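Local coordinates for extracellular solute-binding protein, family 1 (Trichodesmium erythraeum IMS101, PDB 6G7N) that binds ferric iron and probably hands it to an ABC transporter as the extracellular solute-binding component of an iron-uptake system, at residues N4-R9 with I40-S45; R65-G70 with S90-W95; P114-T119 with N126-K131; D157-A162 with M310-W315. All blocks are in the same frame, centred on the assembly; numbering follows the deposited sequence.

Interaction 1 of 4, residues N4-R9 with I40-S45; sequences NLYSSR and IERIKS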
# COMPACT_ATOMS: atom_id res chain seq x y z
N ASN A 4 17.16 -14.42 7.97
CA ASN A 4 16.34 -14.93 6.89
C ASN A 4 15.14 -14.01 6.69
O ASN A 4 14.25 -13.96 7.54
CB ASN A 4 15.92 -16.36 7.21
CG ASN A 4 17.10 -17.28 7.38
OD1 ASN A 4 17.98 -17.30 6.53
ND2 ASN A 4 17.13 -18.01 8.48
N LEU A 5 15.17 -13.31 5.55
CA LEU A 5 14.13 -12.36 5.16
C LEU A 5 13.16 -13.04 4.21
O LEU A 5 13.56 -13.38 3.09
CB LEU A 5 14.79 -11.17 4.49
CG LEU A 5 13.86 -10.13 3.86
CD1 LEU A 5 12.86 -9.52 4.83
CD2 LEU A 5 14.65 -9.03 3.13
N TYR A 6 11.92 -13.24 4.66
CA TYR A 6 10.83 -13.78 3.80
C TYR A 6 10.05 -12.55 3.33
O TYR A 6 9.41 -11.87 4.12
CB TYR A 6 9.92 -14.69 4.60
CG TYR A 6 10.39 -16.11 4.83
CD1 TYR A 6 11.70 -16.41 5.19
CD2 TYR A 6 9.47 -17.15 4.78
CE1 TYR A 6 12.09 -17.72 5.44
CE2 TYR A 6 9.84 -18.45 5.06
CZ TYR A 6 11.15 -18.74 5.38
OH TYR A 6 11.50 -20.05 5.66
N SER A 7 10.12 -12.24 2.04
CA SER A 7 9.53 -11.00 1.52
C SER A 7 8.83 -11.20 0.19
O SER A 7 9.35 -11.88 -0.70
CB SER A 7 10.59 -9.93 1.34
OG SER A 7 10.02 -8.74 0.84
N SER A 8 7.68 -10.55 0.05
CA SER A 8 7.02 -10.39 -1.25
C SER A 8 7.31 -9.05 -1.94
O SER A 8 6.77 -8.76 -3.01
CB SER A 8 5.51 -10.57 -1.07
OG SER A 8 4.95 -9.52 -0.31
N ARG A 9 8.13 -8.22 -1.29
CA ARG A 9 8.30 -6.78 -1.61
C ARG A 9 9.72 -6.44 -2.10
O ARG A 9 10.06 -5.27 -2.29
CB ARG A 9 7.90 -5.98 -0.33
CG ARG A 9 8.09 -4.44 -0.29
CD ARG A 9 7.47 -3.66 -1.44
NE ARG A 9 7.72 -2.23 -1.30
CZ ARG A 9 8.88 -1.65 -1.57
NH1 ARG A 9 9.90 -2.35 -2.04
NH2 ARG A 9 9.02 -0.34 -1.38
N ILE A 40 2.84 -16.15 4.20
CA ILE A 40 2.18 -16.29 5.52
C ILE A 40 1.88 -17.77 5.75
O ILE A 40 2.20 -18.30 6.82
CB ILE A 40 0.92 -15.42 5.65
CG1 ILE A 40 1.32 -13.95 5.64
CG2 ILE A 40 0.16 -15.76 6.91
CD1 ILE A 40 0.16 -13.00 5.44
N GLU A 41 1.28 -18.42 4.75
CA GLU A 41 0.95 -19.82 4.81
C GLU A 41 2.20 -20.66 5.01
O GLU A 41 2.21 -21.60 5.80
CB GLU A 41 0.16 -20.22 3.54
N ARG A 42 3.27 -20.35 4.29
CA ARG A 42 4.53 -21.08 4.45
C ARG A 42 5.10 -20.98 5.87
O ARG A 42 5.52 -21.96 6.44
CB ARG A 42 5.56 -20.60 3.42
CG ARG A 42 6.96 -21.17 3.62
CD ARG A 42 7.88 -20.74 2.51
NE ARG A 42 9.23 -21.28 2.66
CZ ARG A 42 10.18 -21.26 1.72
NH1 ARG A 42 9.95 -20.74 0.52
NH2 ARG A 42 11.38 -21.76 1.99
N ILE A 43 5.15 -19.76 6.42
CA ILE A 43 5.66 -19.59 7.77
C ILE A 43 4.75 -20.30 8.80
O ILE A 43 5.24 -20.92 9.74
CB ILE A 43 5.86 -18.09 8.11
CG1 ILE A 43 6.93 -17.48 7.20
CG2 ILE A 43 6.24 -17.91 9.58
CD1 ILE A 43 6.95 -15.95 7.22
N LYS A 44 3.44 -20.16 8.64
CA LYS A 44 2.50 -20.78 9.56
C LYS A 44 2.72 -22.31 9.56
O LYS A 44 2.80 -22.92 10.60
CB LYS A 44 1.05 -20.43 9.20
CG LYS A 44 0.05 -20.75 10.30
CD LYS A 44 -1.38 -20.43 9.91
CE LYS A 44 -2.21 -20.25 11.17
NZ LYS A 44 -3.63 -20.63 10.95
N SER A 45 2.87 -22.88 8.38
CA SER A 45 3.02 -24.33 8.24
C SER A 45 4.39 -24.82 8.75
O SER A 45 4.47 -25.92 9.34
CB SER A 45 2.80 -24.72 6.78
OG SER A 45 3.96 -24.49 6.01
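Tyr-6 OH is hydrogen-bonded to Glu-46 OE1, and Arg-42 NE forms a salt bridge with OE2 of the same carboxylate; across the contact, Tyr-6 OH and Arg-42 NE lie 4.0 Å apart. This shared acid, one helical turn beyond Arg-42, is consistent with the hydroxyl and the cation lying side by side. The arginine, extended from CG to NE, crosses the tyrosine at about a right angle; NE comes within 3.8 Å of Tyr-6 CE2, and the ring and guanidinium planes stand 68° apart, so no stack forms. The apolar half belongs to Ile-43. Its CG1 reaches Tyr-6 CD2 at 3.5 Å, and its CD1 meets the same ring carbon at 3.7 Å. CG1 stands anti to the carbonyl carbon (chi1 -64°), which sends this longer branch past the tyrosine in the opposite sense to the ring. Further along the first segment, Ser-7 OG accepts from Arg-9 N at 2.9 Å in an ST turn, and Arg-9 goes on to line the D-alanine and D-glutamic acid pocket. The contact thus lays helix 36-46 against strand 2-7, which runs parallel to strands 28-33 and 54-58; Ile-32 touches both Tyr-6 and Arg-42, while Ile-43 also meets Ile-71.

Interaction 2 of 4, residues R65-G70 with S90-W95; sequences RAQEAG and SPEKLW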
# COMPACT_ATOMS: atom_id res chain seq x y z
N ARG A 65 -3.37 -9.90 8.49
CA ARG A 65 -3.55 -11.37 8.31
C ARG A 65 -2.36 -12.17 8.87
O ARG A 65 -2.55 -13.22 9.51
CB ARG A 65 -3.73 -11.68 6.83
CG ARG A 65 -5.08 -11.24 6.25
CD ARG A 65 -5.22 -11.40 4.74
NE ARG A 65 -6.53 -10.96 4.23
CZ ARG A 65 -6.84 -10.81 2.94
NH1 ARG A 65 -5.94 -11.04 1.98
NH2 ARG A 65 -8.08 -10.43 2.59
N ALA A 66 -1.15 -11.66 8.71
CA ALA A 66 0.04 -12.31 9.31
C ALA A 66 -0.07 -12.32 10.82
O ALA A 66 0.20 -13.34 11.48
CB ALA A 66 1.31 -11.63 8.83
N GLN A 67 -0.47 -11.18 11.38
CA GLN A 67 -0.63 -11.10 12.83
C GLN A 67 -1.67 -12.11 13.34
O GLN A 67 -1.44 -12.79 14.34
CB GLN A 67 -0.93 -9.65 13.24
CG GLN A 67 -2.17 -9.41 13.98
CD GLN A 67 -2.43 -7.96 14.27
OE1 GLN A 67 -1.92 -7.05 13.65
NE2 GLN A 67 -3.27 -7.74 15.22
N GLU A 68 -2.78 -12.18 12.64
CA GLU A 68 -3.84 -13.14 13.04
C GLU A 68 -3.44 -14.63 12.88
O GLU A 68 -3.93 -15.49 13.62
CB GLU A 68 -5.14 -12.85 12.30
CG GLU A 68 -5.75 -11.50 12.64
CD GLU A 68 -6.12 -11.31 14.11
OE1 GLU A 68 -7.10 -11.93 14.55
OE2 GLU A 68 -5.45 -10.50 14.81
N ALA A 69 -2.55 -14.89 11.93
CA ALA A 69 -2.00 -16.23 11.77
C ALA A 69 -1.03 -16.60 12.90
O ALA A 69 -0.61 -17.75 12.97
CB ALA A 69 -1.33 -16.34 10.40
N GLY A 70 -0.62 -15.64 13.73
CA GLY A 70 0.25 -15.90 14.86
C GLY A 70 1.69 -16.00 14.48
O GLY A 70 2.47 -16.55 15.25
N SER A 90 1.66 -1.10 13.75
CA SER A 90 0.67 -1.83 14.54
C SER A 90 0.57 -1.25 15.95
O SER A 90 1.61 -1.16 16.63
CB SER A 90 1.17 -3.26 14.71
OG SER A 90 0.42 -4.00 15.64
N PRO A 91 -0.63 -1.01 16.47
CA PRO A 91 -0.76 -0.61 17.89
C PRO A 91 -0.17 -1.62 18.86
O PRO A 91 0.23 -1.24 19.97
CB PRO A 91 -2.27 -0.47 18.08
CG PRO A 91 -2.74 -0.05 16.71
CD PRO A 91 -1.93 -0.89 15.77
N GLU A 92 -0.09 -2.88 18.44
CA GLU A 92 0.45 -3.97 19.28
C GLU A 92 1.91 -4.26 18.98
O GLU A 92 2.48 -5.24 19.50
CB GLU A 92 -0.38 -5.25 19.09
CG GLU A 92 -1.83 -5.14 19.55
CD GLU A 92 -2.64 -6.38 19.22
OE1 GLU A 92 -2.54 -7.38 19.96
OE2 GLU A 92 -3.37 -6.38 18.20
N LYS A 93 2.54 -3.47 18.10
CA LYS A 93 3.97 -3.58 17.84
C LYS A 93 4.36 -4.85 17.12
O LYS A 93 5.51 -5.30 17.17
CB LYS A 93 4.83 -3.34 19.08
CG LYS A 93 4.46 -2.11 19.88
CD LYS A 93 4.67 -0.79 19.13
CE LYS A 93 4.34 0.44 19.98
NZ LYS A 93 2.89 0.54 20.26
N LEU A 94 3.42 -5.41 16.37
CA LEU A 94 3.63 -6.65 15.63
C LEU A 94 4.23 -6.44 14.24
O LEU A 94 4.85 -7.36 13.69
CB LEU A 94 2.34 -7.45 15.55
CG LEU A 94 1.86 -8.01 16.89
CD1 LEU A 94 0.42 -8.45 16.77
CD2 LEU A 94 2.75 -9.17 17.34
N TRP A 95 4.03 -5.25 13.67
CA TRP A 95 4.52 -4.95 12.34
C TRP A 95 4.58 -3.43 12.22
O TRP A 95 3.98 -2.69 13.00
CB TRP A 95 3.67 -5.60 11.22
CG TRP A 95 2.20 -5.43 11.38
CD1 TRP A 95 1.35 -6.39 11.88
CD2 TRP A 95 1.39 -4.28 11.09
NE1 TRP A 95 0.06 -5.91 11.92
CE2 TRP A 95 0.07 -4.61 11.46
CE3 TRP A 95 1.66 -2.98 10.58
CZ2 TRP A 95 -0.97 -3.70 11.36
CZ3 TRP A 95 0.62 -2.09 10.50
CH2 TRP A 95 -0.67 -2.44 10.87
O HOH W 1 -1.99 -4.49 14.63
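Gln-67 and Leu-94 bring their CA atoms to 6.8 Å, the nearest backbone approach, where helix 60-68, closed by a Schellman motif at Gly-70, passes a segment folded into a type I beta turn from Ser-90 to Lys-93. Gln-67 carries the contact from the helix side. Its chi1 of 123° lies off the staggered positions, an unusual setting for a side chain that is then extended beyond CG and reaches across to segment 90-95, where its OE1 accepts from Trp-95 NE1 at 2.9 Å and from water 1 at 2.7 Å. The indole N-H lies in the carbonyl plane of the amide, with a C=O...N angle of 154°, and the oxygen sits at the ring edge, somewhat tilted from the ring plane. Water 1 also bonds Ser-90 OG, which also accepts from Glu-92 N in an ST turn, and Ser-90 CB rests 3.6 Å above the centre of the Trp-95 ring. On the other amide branch, Gln-67 NE2 stands 3.3 Å from Glu-92 OE2. Leu-94 CD1 supplies the apolar part, touching Gln-67 CD at 3.8 Å and crossing its chain at about a right angle. A leucine in place of Gln-67 would probably leave the indole N-H without its acceptor and water 1 without one of its partners. Around the contact, Ala-66 packs on helix 36-46 through Ile-40, while Trp-95 leans on Leu-72 of strand 72-73 and Ser-297 of helix 297-301 just before strand 96-108 begins.

Interaction 3 of 4, residues P114-T119 with N126-K131; sequences PSELST and NKWKGK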
# COMPACT_ATOMS: atom_id res chain seq x y z
N PRO A 114 -9.14 19.26 -12.15
CA PRO A 114 -9.06 18.89 -10.71
C PRO A 114 -10.10 19.56 -9.83
O PRO A 114 -10.46 19.00 -8.81
CB PRO A 114 -7.64 19.30 -10.29
CG PRO A 114 -6.95 19.73 -11.53
CD PRO A 114 -7.85 19.68 -12.71
N SER A 115 -10.61 20.72 -10.23
CA SER A 115 -11.72 21.37 -9.52
C SER A 115 -12.99 20.53 -9.43
O SER A 115 -13.81 20.76 -8.54
CB SER A 115 -12.03 22.72 -10.19
OG SER A 115 -12.55 22.50 -11.49
N GLU A 116 -13.13 19.54 -10.31
CA GLU A 116 -14.27 18.62 -10.28
C GLU A 116 -14.15 17.52 -9.25
O GLU A 116 -15.12 16.79 -9.02
CB GLU A 116 -14.47 17.95 -11.64
CG GLU A 116 -14.72 18.91 -12.79
CD GLU A 116 -14.77 18.20 -14.12
OE1 GLU A 116 -15.56 17.25 -14.26
OE2 GLU A 116 -14.00 18.56 -15.02
N LEU A 117 -12.97 17.39 -8.66
CA LEU A 117 -12.68 16.32 -7.70
C LEU A 117 -12.63 16.87 -6.28
O LEU A 117 -12.29 18.03 -6.06
CB LEU A 117 -11.35 15.66 -8.07
CG LEU A 117 -11.27 15.11 -9.49
CD1 LEU A 117 -9.89 14.62 -9.85
CD2 LEU A 117 -12.33 14.04 -9.71
N SER A 118 -12.92 16.00 -5.31
CA SER A 118 -12.89 16.41 -3.90
C SER A 118 -12.57 15.23 -3.00
O SER A 118 -11.45 15.14 -2.46
CB SER A 118 -14.22 17.09 -3.52
OG SER A 118 -15.33 16.27 -3.79
N THR A 119 -13.54 14.34 -2.82
CA THR A 119 -13.46 13.28 -1.84
C THR A 119 -13.72 11.90 -2.47
O THR A 119 -14.28 11.78 -3.56
CB THR A 119 -14.51 13.49 -0.74
OG1 THR A 119 -15.78 13.43 -1.36
CG2 THR A 119 -14.32 14.85 -0.03
N ASN A 126 -24.14 10.86 -8.94
CA ASN A 126 -24.68 10.51 -10.27
C ASN A 126 -23.86 11.09 -11.42
O ASN A 126 -23.85 10.51 -12.53
CB ASN A 126 -26.13 11.01 -10.44
CG ASN A 126 -27.12 10.37 -9.47
OD1 ASN A 126 -26.90 9.28 -8.96
ND2 ASN A 126 -28.26 11.05 -9.25
N LYS A 127 -23.22 12.23 -11.21
CA LYS A 127 -22.42 12.86 -12.25
C LYS A 127 -21.31 11.96 -12.78
O LYS A 127 -20.85 12.17 -13.90
CB LYS A 127 -21.84 14.19 -11.77
CG LYS A 127 -20.86 14.03 -10.62
CD LYS A 127 -20.51 15.36 -9.96
CE LYS A 127 -19.68 15.11 -8.72
NZ LYS A 127 -19.35 16.36 -7.99
N TRP A 128 -20.88 10.95 -12.02
CA TRP A 128 -19.82 10.05 -12.48
C TRP A 128 -20.34 8.80 -13.18
O TRP A 128 -19.54 7.91 -13.50
CB TRP A 128 -18.89 9.68 -11.30
CG TRP A 128 -18.21 10.85 -10.71
CD1 TRP A 128 -18.34 11.32 -9.42
CD2 TRP A 128 -17.25 11.70 -11.34
NE1 TRP A 128 -17.52 12.38 -9.22
CE2 TRP A 128 -16.84 12.66 -10.37
CE3 TRP A 128 -16.66 11.73 -12.61
CZ2 TRP A 128 -15.91 13.66 -10.65
CZ3 TRP A 128 -15.72 12.76 -12.89
CH2 TRP A 128 -15.36 13.69 -11.89
N LYS A 129 -21.64 8.75 -13.49
CA LYS A 129 -22.19 7.54 -14.11
C LYS A 129 -21.48 7.25 -15.43
O LYS A 129 -21.32 8.15 -16.26
CB LYS A 129 -23.70 7.66 -14.32
CG LYS A 129 -24.37 6.30 -14.60
CD LYS A 129 -25.87 6.40 -14.60
CE LYS A 129 -26.51 5.03 -14.45
NZ LYS A 129 -26.32 4.19 -15.65
N GLY A 130 -21.05 5.99 -15.60
CA GLY A 130 -20.38 5.56 -16.83
C GLY A 130 -18.93 6.00 -16.93
O GLY A 130 -18.34 5.80 -17.99
N LYS A 131 -18.36 6.57 -15.85
CA LYS A 131 -17.06 7.25 -15.95
C LYS A 131 -15.94 6.64 -15.13
O LYS A 131 -14.80 7.07 -15.33
CB LYS A 131 -17.20 8.75 -15.63
CG LYS A 131 -18.07 9.46 -16.65
CD LYS A 131 -18.28 10.94 -16.42
CE LYS A 131 -19.01 11.55 -17.61
NZ LYS A 131 -19.01 13.04 -17.58
O HOH W 2 -17.57 17.42 -9.90
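Leu-117 and Trp-128 both hold CG anti to their own carbonyl carbon (chi1 -56° and -61°), and although neither CB is aimed across the gap, these torsions swing the side-chain ends together. Leu-117 CD2 meets the benzo end of the indole, 3.7 Å from Trp-128 CZ2 and equally near CH2, with the two side chains crossing at about a right angle. The same CZ2 lies 3.6 Å from Glu-116 O, which comes in at the ring edge, near its plane. That carbonyl has a polar partner as well: water 2 donates to Glu-116 O at 2.7 Å and accepts from Lys-127 NZ at 2.8 Å, a bridge over the 4.4 Å that separates the two atoms. Asp-122, from the intervening loop, holds the polar ends of Lys-127 and Trp-128, with OD1 in a salt bridge to Lys-127 NZ and OD2 accepting from Trp-128 NE1. Lys-127 CG also rides 3.9 Å above the indole, toward its rim. Between strands 96-108 and 132-133, the contact joins 3-10 segment 114-116 and the residue just after it to 3-10 segment 126-128: Leu-117 rests on Ile-105 and Tyr-107 of the former strand, and Trp-128 touches Asn-168, just past helix 140-167.

Interaction 4 of 4, residues D157-A162 with M310-W315; sequences DAEGWA and MDRVGW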
# COMPACT_ATOMS: atom_id res chain seq x y z
N ASP A 157 -24.26 3.34 5.93
CA ASP A 157 -23.88 4.50 5.12
C ASP A 157 -22.80 4.08 4.08
O ASP A 157 -22.84 4.54 2.94
CB ASP A 157 -23.36 5.66 5.98
CG ASP A 157 -24.44 6.41 6.81
OD1 ASP A 157 -25.65 6.17 6.58
OD2 ASP A 157 -23.99 7.19 7.71
N ALA A 158 -21.85 3.22 4.46
CA ALA A 158 -20.86 2.76 3.49
C ALA A 158 -21.49 1.94 2.36
O ALA A 158 -21.05 2.03 1.21
CB ALA A 158 -19.75 1.97 4.14
N GLU A 159 -22.50 1.14 2.67
CA GLU A 159 -23.21 0.40 1.64
C GLU A 159 -23.92 1.33 0.66
O GLU A 159 -23.89 1.09 -0.55
CB GLU A 159 -24.16 -0.63 2.24
CG GLU A 159 -24.87 -1.47 1.20
CD GLU A 159 -25.67 -2.62 1.77
OE1 GLU A 159 -25.33 -3.14 2.87
OE2 GLU A 159 -26.63 -3.05 1.10
N GLY A 160 -24.54 2.39 1.16
CA GLY A 160 -25.16 3.38 0.30
C GLY A 160 -24.16 4.01 -0.66
O GLY A 160 -24.42 4.16 -1.85
N TRP A 161 -22.99 4.35 -0.13
CA TRP A 161 -21.88 4.88 -0.95
C TRP A 161 -21.48 3.86 -2.01
O TRP A 161 -21.37 4.18 -3.19
CB TRP A 161 -20.67 5.25 -0.08
CG TRP A 161 -19.48 5.62 -0.92
CD1 TRP A 161 -19.20 6.85 -1.48
CD2 TRP A 161 -18.45 4.75 -1.37
NE1 TRP A 161 -18.08 6.76 -2.26
CE2 TRP A 161 -17.59 5.49 -2.22
CE3 TRP A 161 -18.17 3.40 -1.17
CZ2 TRP A 161 -16.46 4.92 -2.83
CZ3 TRP A 161 -17.07 2.85 -1.80
CH2 TRP A 161 -16.24 3.59 -2.61
N ALA A 162 -21.27 2.61 -1.58
CA ALA A 162 -20.75 1.60 -2.47
C ALA A 162 -21.72 1.26 -3.60
O ALA A 162 -21.31 0.99 -4.72
CB ALA A 162 -20.36 0.36 -1.70
N MET A 310 -18.59 -5.52 -0.40
CA MET A 310 -18.32 -5.59 -1.83
C MET A 310 -19.20 -6.63 -2.53
O MET A 310 -19.71 -6.40 -3.63
CB MET A 310 -16.82 -5.83 -2.04
CG MET A 310 -16.00 -4.61 -1.62
SD MET A 310 -14.27 -4.92 -1.23
CE MET A 310 -13.33 -3.98 -2.48
N ASP A 311 -19.36 -7.78 -1.88
CA ASP A 311 -20.23 -8.81 -2.42
C ASP A 311 -21.68 -8.35 -2.44
O ASP A 311 -22.38 -8.53 -3.45
CB ASP A 311 -20.10 -10.10 -1.60
CG ASP A 311 -21.16 -11.14 -1.99
OD1 ASP A 311 -21.02 -11.76 -3.05
OD2 ASP A 311 -22.18 -11.26 -1.28
N ARG A 312 -22.11 -7.77 -1.34
CA ARG A 312 -23.51 -7.25 -1.26
C ARG A 312 -23.91 -6.27 -2.37
O ARG A 312 -25.03 -6.30 -2.89
CB ARG A 312 -23.74 -6.59 0.12
CG ARG A 312 -25.12 -5.98 0.43
CD ARG A 312 -26.29 -6.96 0.35
NE ARG A 312 -27.63 -6.43 0.66
CZ ARG A 312 -28.76 -7.06 0.33
NH1 ARG A 312 -28.69 -8.23 -0.30
NH2 ARG A 312 -29.94 -6.55 0.62
N VAL A 313 -22.97 -5.42 -2.78
CA VAL A 313 -23.27 -4.43 -3.81
C VAL A 313 -22.90 -4.87 -5.23
O VAL A 313 -23.02 -4.07 -6.18
CB VAL A 313 -22.64 -3.06 -3.50
CG1 VAL A 313 -23.16 -2.54 -2.16
CG2 VAL A 313 -21.11 -3.08 -3.51
N GLY A 314 -22.41 -6.09 -5.38
CA GLY A 314 -22.12 -6.62 -6.70
C GLY A 314 -20.85 -6.03 -7.35
O GLY A 314 -20.78 -5.90 -8.58
N TRP A 315 -19.83 -5.72 -6.55
CA TRP A 315 -18.51 -5.36 -7.06
C TRP A 315 -17.78 -6.66 -7.33
O TRP A 315 -17.41 -7.40 -6.41
CB TRP A 315 -17.82 -4.53 -6.01
CG TRP A 315 -16.47 -3.97 -6.36
CD1 TRP A 315 -15.54 -4.41 -7.27
CD2 TRP A 315 -15.89 -2.86 -5.70
NE1 TRP A 315 -14.44 -3.60 -7.23
CE2 TRP A 315 -14.61 -2.67 -6.24
CE3 TRP A 315 -16.32 -2.01 -4.69
CZ2 TRP A 315 -13.76 -1.66 -5.81
CZ3 TRP A 315 -15.48 -1.02 -4.26
CH2 TRP A 315 -14.21 -0.84 -4.81
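A helix flank meets a helix terminus here: Glu-159 and Ala-162, three residues apart on helix 140-167, face Arg-312 and Val-313 at the end of helix 303-312, where Gly-314 turns the chain out through a Schellman motif. The backbones are nearest at Ala-162 and Val-313, whose CA atoms are 6.7 Å apart. Val-313 uses both methyl groups: its CG2 lies 4.0 Å from Ala-162 CB, and its CG1 lies 3.9 Å from Glu-159 CG. Leu-309, one turn earlier on the same helix, touches Ala-158 and Ala-162 and continues the apolar strip. Glu-159 leaves its helix with CG anti to the backbone N (chi1 -177°) and stays extended; this carries its CG past the valine and its carboxylate to the guanidinium edge of Arg-312. Glu-159 OE2 is 3.4 Å from Arg-312 CG and 3.6 Å from Arg-312 NE, the latter a salt bridge with the two planar groups 84° apart. Arg-312 adopts two conformers, and this geometry describes one of them. An alanine in place of Glu-159 would probably leave the arginine without this counter-charge and open a gap beside Val-313 CG1. The near-perpendicular planes and the long O...N separation, with no hydrogen bond across the two segments, suggest, for this conformer, a loose electrostatic pairing; the arginine is exposed, so solvent would probably weaken the attraction, whereas the apolar valine contacts do not depend on the charge pair.

How the interactions relate
Interactions 1 and 2 adjoin, 14 Å between centres, and meet where Ile-40 of helix 36-46 packs on Ala-66 and Ala-69; interactions 3 and 4 form a second group, their centres 18 Å apart and their nearest atoms about 6 Å. Interactions 1 and 3 lie on opposite sides of the chain's centre. The chemistry differs with the elements joined. Interaction 1, largely buried, sets a helix on the sheet through an aromatic ring and a branched aliphatic, with an exposed arginine at its margin. Interaction 2 joins a helix to a loop, interaction 3 two short 3-10 segments; both, partly buried, place a bridging water beside a tryptophan. Interaction 4 joins two helices, pairing apolar contacts with a salt bridge. Helix 140-167 supplies one side of interaction 4 and leads to Asn-168 beside interaction 3.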